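Local coordinates for BauA (Acinetobacter baumannii, PDB 6HCP), which probably takes up ferric preacinetobactin across the outer membrane as a TonB-dependent siderophore receptor, at residues Asn103-Arg107 with Gly108-Ser112; Lys635-Asn639 with Ala640-Leu644; Ala683-Gln686 with Leu687-Leu690. All blocks are in the same frame, centred on the assembly; numbering follows the deposited sequence.

Overall arrangement
The three contacts are local turns, and together they form a chain from the plug hairpin, through the 683-690 loop, to the barrel loop 635-644. Contact 1, the hairpin, has its centre about 7 Å from the centre of the chain. Contact 2 is a turn between two barrel strands; its centre lies about 17 Å from that of contact 1, and their nearest atoms are about 8 Å apart. Contact 3 touches both, with centres about 13 Å and 12 Å away. N103 OD1 probably accepts from Q686 NE2 at 2.8 Å, and I638 O from Q684 NE2 at 3.0 Å. A 1,2-ethanediol sits at contact 2, and a C8E detergent lies beside K635.

Contact 1. Residues Asn103-Arg107 with Gly108-Ser112; sequences NYYIR and GYASS
Y104 and S111 face each other near the open end of a tight beta hairpin in the plug domain, whose strands 105-106 and 109-110 are joined by a type I' turn from I106 to Y109. The Y104 ring presents a face to the backbone carbonyl, with Y104 CE1 3.4 Å from S111 O. Because chi1 of Y104 is 50°, its CG sits between the backbone N and the carbonyl carbon, and the ring folds over the partner strand. The S111 side chain points toward the first strand and rests against both the Y104 ring and the I106 tip, its OG 3.6 Å from Y104 CE1 and from I106 CD1. One water draws the polar ends together, bonding to Y104 OH, S111 OG and S112 O, while a second links Y104 N with S111 O and lies over the centre of the Y104 ring. S111 OG also bonds to G159 O.

Y105 lies obliquely against the other strand, its CD2 3.5 Å from A110 N, and these paired residues send their side chains apart. Y109 and I106 instead share one face of the hairpin. Their backbones close the turn with two bonds, I106 N to Y109 O at 2.9 Å and Y109 N to I106 O at 3.0 Å, and S111 N to Y104 O at 3.2 Å continues the pairing. R107 and G108, the two central residues, both have the positive phi of a type I' turn. The extended R107 leaves the hairpin for salt bridges with E564 and E514 of the barrel wall, and Y109 OH bonds to I533 O. Chemically, the hairpin closes its own backbone and bridges the hydroxyls of Y104 and S111 through water, while the charge at its turn is probably balanced by the two barrel carboxylates.

Contact 2. Residues Lys635-Asn639 with Ala640-Leu644; sequences KQYIN and AENTL. With C8E ((hydroxyethyloxy)tri(ethyloxy)octane), chain B; EDO (1,2-ethanediol), chain X.
N639 opens a type I beta turn that ends at N642, in the loop joining barrel strands 622-637 and 645-662, and its side chain ties down the backbone beyond the turn. CB lies 3.4 Å from E641 OE1, with the E641 carboxylate nearly perpendicular to the N639 amide. With chi1 at 60°, CG sits between the backbone N and the carbonyl carbon, turning the amide back over the following residues. At the tip, OD1 accepts two backbone N-H groups: T643 N at 2.9 Å, in the carbonyl plane and on a lone pair, and L644 N at 3.2 Å, from above that plane. ND2 donates to T643 OG1 at 3.0 Å and rests near the L644 side chain.

Across the loop, the N642 amide stacks on the Y637 ring with the planes 13° apart. N642 CB makes a CH-pi contact, 4.0 Å from the ring centroid, and N642 OD1 is taken by T600 N of a neighbouring barrel strand. A 1,2-ethanediol, probably from the crystallisation liquor, donates from EDO O2 to T643 O at 2.9 Å. The N639 carbonyl is gripped twice, by N642 N and by N642 ND2, the latter 3.1 Å from N639 O and in the carbonyl plane.

Contact 3. Residues Ala683-Gln686 with Leu687-Leu690; sequences AQPQ and LTNL
Q684 reaches across its loop to the backbone of N689, showing how an extended glutamine can tie a turn together. Its CG is anti to the backbone N (chi1 -177°) and the chain stays extended, carrying the amide alongside the N689 carbonyl. NE2 donates to N689 O at 3.0 Å, meeting a lone pair in the carbonyl plane, while CG passes 3.3 Å from the same N689 O; the same NE2 also serves I638 O of the neighbouring barrel loop.

P685 packs crosswise against T688, with P685 CG 3.3 Å from T688 OG1. In T688 the hydroxyl lies between the backbone N and the carbonyl carbon (chi1 58°), turned to the ring yet still bonded to R256 O. At the tip, L687 has a positive phi of 78°, and T688 N returns a weak bond to Q686 O at 2.9 Å. The extended Q686 side chain hydrogen-bonds through NE2 to N103 OD1 of the plug hairpin.

The two halves run nearly antiparallel between short strands 682-683 and 691-692. N689 and L690, starting the predicted TonB C-terminal box, both face V258 of strand 258-259, a classic beta bulge, while Q684 packs on strand 599-618 and L690 on strand 645-662.

Contact 1. Residues Asn103-Arg107 with Gly108-Ser112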
loop_
_atom_site.group_PDB
_atom_site.type_symbol
_atom_site.label_atom_id
_atom_site.label_comp_id
_atom_site.label_asym_id
_atom_site.label_seq_id
_atom_site.Cartn_x
_atom_site.Cartn_y
_atom_site.Cartn_z
ATOM N N ASN A 103 -14.665 -14.459 18.223
ATOM C CA ASN A 103 -14.722 -15.882 17.905
ATOM C C ASN A 103 -13.310 -16.451 17.900
ATOM O O ASN A 103 -12.498 -16.104 17.044
ATOM C CB ASN A 103 -15.385 -16.152 16.559
ATOM C CG ASN A 103 -15.546 -17.641 16.288
ATOM O OD1 ASN A 103 -15.927 -18.386 17.182
ATOM N ND2 ASN A 103 -15.211 -18.093 15.091
ATOM N N TYR A 104 -12.997 -17.304 18.876
ATOM C CA TYR A 104 -11.700 -17.965 18.899
ATOM C C TYR A 104 -11.818 -19.397 19.452
ATOM O O TYR A 104 -12.763 -19.756 20.131
ATOM C CB TYR A 104 -10.678 -17.165 19.716
ATOM C CG TYR A 104 -11.136 -16.748 21.088
ATOM C CD1 TYR A 104 -10.946 -17.560 22.194
ATOM C CD2 TYR A 104 -11.712 -15.508 21.300
ATOM C CE1 TYR A 104 -11.445 -17.213 23.440
ATOM C CE2 TYR A 104 -12.170 -15.130 22.552
ATOM C CZ TYR A 104 -12.045 -15.982 23.628
ATOM O OH TYR A 104 -12.531 -15.606 24.861
ATOM N N TYR A 105 -10.880 -20.226 19.002
ATOM C CA TYR A 105 -10.675 -21.582 19.430
ATOM C C TYR A 105 -9.359 -21.650 20.210
ATOM O O TYR A 105 -8.388 -20.968 19.857
ATOM C CB TYR A 105 -10.590 -22.519 18.226
ATOM C CG TYR A 105 -11.834 -22.607 17.385
ATOM C CD1 TYR A 105 -12.146 -21.619 16.467
ATOM C CD2 TYR A 105 -12.588 -23.767 17.367
ATOM C CE1 TYR A 105 -13.266 -21.711 15.660
ATOM C CE2 TYR A 105 -13.758 -23.847 16.627
ATOM C CZ TYR A 105 -14.064 -22.846 15.727
ATOM O OH TYR A 105 -15.177 -22.964 14.961
ATOM N N ILE A 106 -9.316 -22.523 21.218
ATOM C CA ILE A 106 -8.100 -22.848 21.948
ATOM C C ILE A 106 -7.918 -24.373 21.887
ATOM O O ILE A 106 -8.867 -25.117 22.149
ATOM C CB ILE A 106 -8.176 -22.322 23.401
ATOM C CG1 ILE A 106 -8.500 -20.820 23.448
ATOM C CG2 ILE A 106 -6.890 -22.640 24.137
ATOM C CD1 ILE A 106 -8.697 -20.254 24.830
ATOM N N ARG A 107 -6.724 -24.819 21.475
ATOM C CA ARG A 107 -6.422 -26.232 21.276
ATOM C C ARG A 107 -7.497 -26.884 20.394
ATOM O O ARG A 107 -7.824 -28.071 20.554
ATOM C CB ARG A 107 -6.290 -26.950 22.620
ATOM C CG ARG A 107 -4.987 -26.613 23.325
ATOM C CD ARG A 107 -4.649 -27.535 24.482
ATOM N NE ARG A 107 -3.316 -27.248 24.970
ATOM C CZ ARG A 107 -2.766 -27.777 26.055
ATOM N NH1 ARG A 107 -3.508 -28.462 26.919
ATOM N NH2 ARG A 107 -1.504 -27.493 26.325
ATOM N N GLY A 108 -8.007 -26.107 19.433
ATOM C CA GLY A 108 -8.878 -26.606 18.395
ATOM C C GLY A 108 -10.320 -26.798 18.825
ATOM O O GLY A 108 -11.112 -27.361 18.059
ATOM N N TYR A 109 -10.685 -26.310 20.013
ATOM C CA TYR A 109 -12.059 -26.321 20.479
ATOM C C TYR A 109 -12.534 -24.893 20.760
ATOM O O TYR A 109 -11.772 -24.069 21.254
ATOM C CB TYR A 109 -12.193 -27.119 21.778
ATOM C CG TYR A 109 -12.099 -28.610 21.595
ATOM C CD1 TYR A 109 -13.054 -29.308 20.886
ATOM C CD2 TYR A 109 -11.021 -29.309 22.109
ATOM C CE1 TYR A 109 -12.971 -30.678 20.731
ATOM C CE2 TYR A 109 -10.900 -30.673 21.922
ATOM C CZ TYR A 109 -11.901 -31.363 21.269
ATOM O OH TYR A 109 -11.834 -32.721 21.160
ATOM N N ALA A 110 -13.825 -24.655 20.543
ATOM C CA ALA A 110 -14.416 -23.351 20.815
ATOM C C ALA A 110 -14.139 -22.966 22.270
ATOM O O ALA A 110 -14.168 -23.800 23.175
ATOM C CB ALA A 110 -15.898 -23.374 20.519
ATOM N N SER A 111 -13.812 -21.689 22.474
ATOM C CA SER A 111 -13.739 -21.087 23.775
ATOM C C SER A 111 -14.655 -19.863 23.792
ATOM O O SER A 111 -14.365 -18.852 23.148
ATOM C CB SER A 111 -12.321 -20.716 24.148
ATOM O OG SER A 111 -12.287 -20.105 25.443
ATOM N N SER A 112 -15.804 -19.999 24.455
ATOM C CA SER A 112 -16.881 -19.006 24.350
ATOM C C SER A 112 -16.484 -17.714 25.062
ATOM O O SER A 112 -15.953 -17.743 26.202
ATOM C CB SER A 112 -18.181 -19.564 24.914
ATOM O OG SER A 112 -19.194 -18.563 24.965
HETATM O O HOH W 1 -13.193 -17.764 26.429
HETATM O O HOH W 2 -14.806 -17.079 21.189
HETATM O O HOH W 3 -7.070 -23.587 18.317
#

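Contact 2. Residues Lys635-Asn639 with Ala640-Leu644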
loop_
_atom_site.group_PDB
_atom_site.type_symbol
_atom_site.label_atom_id
_atom_site.label_comp_id
_atom_site.label_asym_id
_atom_site.label_seq_id
_atom_site.Cartn_x
_atom_site.Cartn_y
_atom_site.Cartn_z
ATOM N N LYS A 635 -4.974 -25.110 5.550
ATOM C CA LYS A 635 -6.356 -25.083 5.102
ATOM C C LYS A 635 -7.312 -25.453 6.244
ATOM O O LYS A 635 -6.918 -26.120 7.210
ATOM C CB LYS A 635 -6.511 -26.036 3.920
ATOM C CG LYS A 635 -6.354 -27.518 4.222
ATOM C CD LYS A 635 -6.798 -28.334 3.011
ATOM C CE LYS A 635 -6.790 -29.823 3.232
ATOM N NZ LYS A 635 -7.463 -30.511 2.106
ATOM N N GLN A 636 -8.585 -25.083 6.080
ATOM C CA GLN A 636 -9.642 -25.480 7.018
ATOM C C GLN A 636 -10.812 -26.058 6.222
ATOM O O GLN A 636 -11.213 -25.520 5.187
ATOM C CB GLN A 636 -10.124 -24.292 7.855
ATOM C CG GLN A 636 -9.003 -23.374 8.342
ATOM C CD GLN A 636 -8.877 -22.115 7.521
ATOM O OE1 GLN A 636 -9.814 -21.338 7.440
ATOM N NE2 GLN A 636 -7.731 -21.940 6.876
ATOM N N TYR A 637 -11.426 -27.105 6.775
ATOM C CA TYR A 637 -12.627 -27.650 6.221
ATOM C C TYR A 637 -13.820 -26.806 6.626
ATOM O O TYR A 637 -13.938 -26.328 7.777
ATOM C CB TYR A 637 -12.804 -29.116 6.629
ATOM C CG TYR A 637 -11.854 -30.025 5.908
ATOM C CD1 TYR A 637 -12.041 -30.306 4.564
ATOM C CD2 TYR A 637 -10.671 -30.434 6.498
ATOM C CE1 TYR A 637 -11.128 -31.068 3.859
ATOM C CE2 TYR A 637 -9.740 -31.186 5.799
ATOM C CZ TYR A 637 -10.002 -31.550 4.493
ATOM O OH TYR A 637 -9.077 -32.247 3.772
ATOM N N ILE A 638 -14.781 -26.727 5.705
ATOM C CA ILE A 638 -15.973 -25.918 5.895
ATOM C C ILE A 638 -17.163 -26.806 6.290
ATOM O O ILE A 638 -18.103 -26.335 6.943
ATOM C CB ILE A 638 -16.226 -25.065 4.632
ATOM C CG1 ILE A 638 -15.079 -24.063 4.452
ATOM C CG2 ILE A 638 -17.580 -24.361 4.671
ATOM C CD1 ILE A 638 -14.788 -23.208 5.682
ATOM N N ASN A 639 -17.112 -28.091 5.923
ATOM C CA ASN A 639 -18.174 -29.038 6.344
ATOM C C ASN A 639 -17.548 -30.331 6.861
ATOM O O ASN A 639 -16.392 -30.618 6.627
ATOM C CB ASN A 639 -19.185 -29.337 5.235
ATOM C CG ASN A 639 -18.589 -29.962 3.984
ATOM O OD1 ASN A 639 -17.451 -30.430 3.968
ATOM N ND2 ASN A 639 -19.356 -29.942 2.905
ATOM N N ALA A 640 -18.326 -31.044 7.677
ATOM C CA ALA A 640 -17.858 -32.235 8.384
ATOM C C ALA A 640 -17.673 -33.394 7.397
ATOM O O ALA A 640 -16.945 -34.344 7.682
ATOM C CB ALA A 640 -18.831 -32.590 9.483
ATOM N N GLU A 641 -18.350 -33.307 6.249
ATOM C CA GLU A 641 -18.159 -34.255 5.130
ATOM C C GLU A 641 -16.779 -34.068 4.490
ATOM O O GLU A 641 -16.307 -34.945 3.763
ATOM C CB GLU A 641 -19.252 -34.074 4.070
ATOM C CG GLU A 641 -20.648 -34.433 4.560
ATOM C CD GLU A 641 -21.280 -33.471 5.553
ATOM O OE1 GLU A 641 -20.971 -32.244 5.486
ATOM O OE2 GLU A 641 -21.975 -33.967 6.485
ATOM N N ASN A 642 -16.139 -32.922 4.762
ATOM C CA ASN A 642 -14.816 -32.579 4.259
ATOM C C ASN A 642 -14.814 -32.521 2.721
ATOM O O ASN A 642 -13.786 -32.768 2.093
ATOM C CB ASN A 642 -13.723 -33.526 4.751
ATOM C CG ASN A 642 -13.357 -33.434 6.223
ATOM O OD1 ASN A 642 -12.448 -34.127 6.649
ATOM N ND2 ASN A 642 -14.032 -32.604 7.011
ATOM N N THR A 643 -15.931 -32.091 2.127
ATOM C CA THR A 643 -16.010 -31.906 0.675
ATOM C C THR A 643 -15.879 -30.420 0.303
ATOM O O THR A 643 -15.829 -30.084 -0.861
ATOM C CB THR A 643 -17.309 -32.505 0.132
ATOM O OG1 THR A 643 -18.387 -31.987 0.916
ATOM C CG2 THR A 643 -17.289 -34.021 0.162
ATOM N N LEU A 644 -15.887 -29.538 1.305
ATOM C CA LEU A 644 -15.641 -28.118 1.086
ATOM C C LEU A 644 -14.538 -27.678 2.041
ATOM O O LEU A 644 -14.568 -28.033 3.212
ATOM C CB LEU A 644 -16.892 -27.288 1.338
ATOM C CG LEU A 644 -18.058 -27.451 0.364
ATOM C CD1 LEU A 644 -19.263 -26.670 0.862
ATOM C CD2 LEU A 644 -17.675 -27.005 -1.030
HETATM C C1 C8E B . 6.344 -28.514 17.417
HETATM C C2 C8E B . 6.541 -28.295 15.939
HETATM C C3 C8E B . 5.223 -28.014 15.222
HETATM C C4 C8E B . 5.489 -27.734 13.743
HETATM C C5 C8E B . 4.239 -27.274 12.999
HETATM C C6 C8E B . 4.593 -26.491 11.737
HETATM C C7 C8E B . 3.368 -25.780 11.173
HETATM C C8 C8E B . 3.720 -24.629 10.217
HETATM O O9 C8E B . 2.741 -24.481 9.195
HETATM C C10 C8E B . 2.326 -23.150 8.855
HETATM C C11 C8E B . 1.250 -23.152 7.781
HETATM O O12 C8E B . 1.747 -22.959 6.455
HETATM C C13 C8E B . 1.418 -24.073 5.572
HETATM C C14 C8E B . 0.417 -23.708 4.451
HETATM O O15 C8E B . -0.519 -24.755 4.043
HETATM C C16 C8E B . -1.658 -24.251 3.266
HETATM C C17 C8E B . -2.759 -25.287 2.876
HETATM O O18 C8E B . -3.637 -24.627 1.905
HETATM C C1 EDO X . -12.683 -26.928 -1.896
HETATM O O1 EDO X . -13.992 -26.538 -1.473
HETATM C C2 EDO X . -12.630 -28.422 -2.153
HETATM O O2 EDO X . -13.910 -28.851 -2.640
#

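Contact 3. Residues Ala683-Gln686 with Leu687-Leu690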
loop_
_atom_site.group_PDB
_atom_site.type_symbol
_atom_site.label_atom_id
_atom_site.label_comp_id
_atom_site.label_asym_id
_atom_site.label_seq_id
_atom_site.Cartn_x
_atom_site.Cartn_y
_atom_site.Cartn_z
ATOM N N ALA A 683 -12.948 -17.571 5.946
ATOM C CA ALA A 683 -12.755 -18.463 7.105
ATOM C C ALA A 683 -14.123 -18.672 7.753
ATOM O O ALA A 683 -15.078 -17.974 7.420
ATOM C CB ALA A 683 -11.773 -17.860 8.071
ATOM N N GLN A 684 -14.205 -19.588 8.726
ATOM C CA GLN A 684 -15.500 -20.015 9.207
ATOM C C GLN A 684 -15.819 -19.279 10.494
ATOM O O GLN A 684 -15.190 -19.516 11.524
ATOM C CB GLN A 684 -15.567 -21.528 9.441
ATOM C CG GLN A 684 -16.956 -22.003 9.884
ATOM C CD GLN A 684 -17.262 -23.425 9.474
ATOM O OE1 GLN A 684 -17.235 -24.341 10.299
ATOM N NE2 GLN A 684 -17.652 -23.604 8.210
ATOM N N PRO A 685 -16.909 -18.491 10.515
ATOM C CA PRO A 685 -17.381 -17.870 11.756
ATOM C C PRO A 685 -18.334 -18.819 12.499
ATOM O O PRO A 685 -18.663 -19.906 11.993
ATOM C CB PRO A 685 -18.115 -16.644 11.209
ATOM C CG PRO A 685 -18.773 -17.174 9.951
ATOM C CD PRO A 685 -17.793 -18.192 9.382
ATOM N N GLN A 686 -18.923 -18.317 13.578
ATOM C CA GLN A 686 -20.054 -19.000 14.232
ATOM C C GLN A 686 -21.334 -18.855 13.407
ATOM O O GLN A 686 -21.582 -17.815 12.784
ATOM C CB GLN A 686 -20.251 -18.416 15.624
ATOM C CG GLN A 686 -19.131 -18.822 16.566
ATOM C CD GLN A 686 -19.363 -18.335 17.975
ATOM O OE1 GLN A 686 -20.494 -18.276 18.437
ATOM N NE2 GLN A 686 -18.279 -18.100 18.706
ATOM N N LEU A 687 -22.112 -19.942 13.380
ATOM C CA LEU A 687 -23.515 -20.030 12.921
ATOM C C LEU A 687 -23.651 -20.047 11.392
ATOM O O LEU A 687 -24.610 -20.595 10.904
ATOM C CB LEU A 687 -24.363 -18.915 13.537
ATOM C CG LEU A 687 -24.416 -18.912 15.068
ATOM C CD1 LEU A 687 -25.429 -17.890 15.560
ATOM C CD2 LEU A 687 -24.730 -20.298 15.634
ATOM N N THR A 688 -22.708 -19.464 10.647
ATOM C CA THR A 688 -22.750 -19.506 9.181
ATOM C C THR A 688 -21.421 -20.089 8.685
ATOM O O THR A 688 -20.471 -20.209 9.449
ATOM C CB THR A 688 -22.995 -18.120 8.560
ATOM O OG1 THR A 688 -21.948 -17.259 9.014
ATOM C CG2 THR A 688 -24.346 -17.521 8.901
ATOM N N ASN A 689 -21.355 -20.445 7.400
ATOM C CA ASN A 689 -20.242 -21.242 6.864
ATOM C C ASN A 689 -18.957 -20.421 6.681
ATOM O O ASN A 689 -17.859 -20.948 6.911
ATOM C CB ASN A 689 -20.593 -21.889 5.526
ATOM C CG ASN A 689 -21.695 -22.928 5.582
ATOM O OD1 ASN A 689 -22.343 -23.142 4.566
ATOM N ND2 ASN A 689 -21.899 -23.588 6.727
ATOM N N LEU A 690 -19.083 -19.163 6.208
ATOM C CA LEU A 690 -17.941 -18.381 5.766
ATOM C C LEU A 690 -18.129 -16.911 6.136
ATOM O O LEU A 690 -19.228 -16.400 6.091
ATOM C CB LEU A 690 -17.820 -18.432 4.239
ATOM C CG LEU A 690 -17.582 -19.781 3.585
ATOM C CD1 LEU A 690 -17.567 -19.600 2.074
ATOM C CD2 LEU A 690 -16.295 -20.416 4.059
#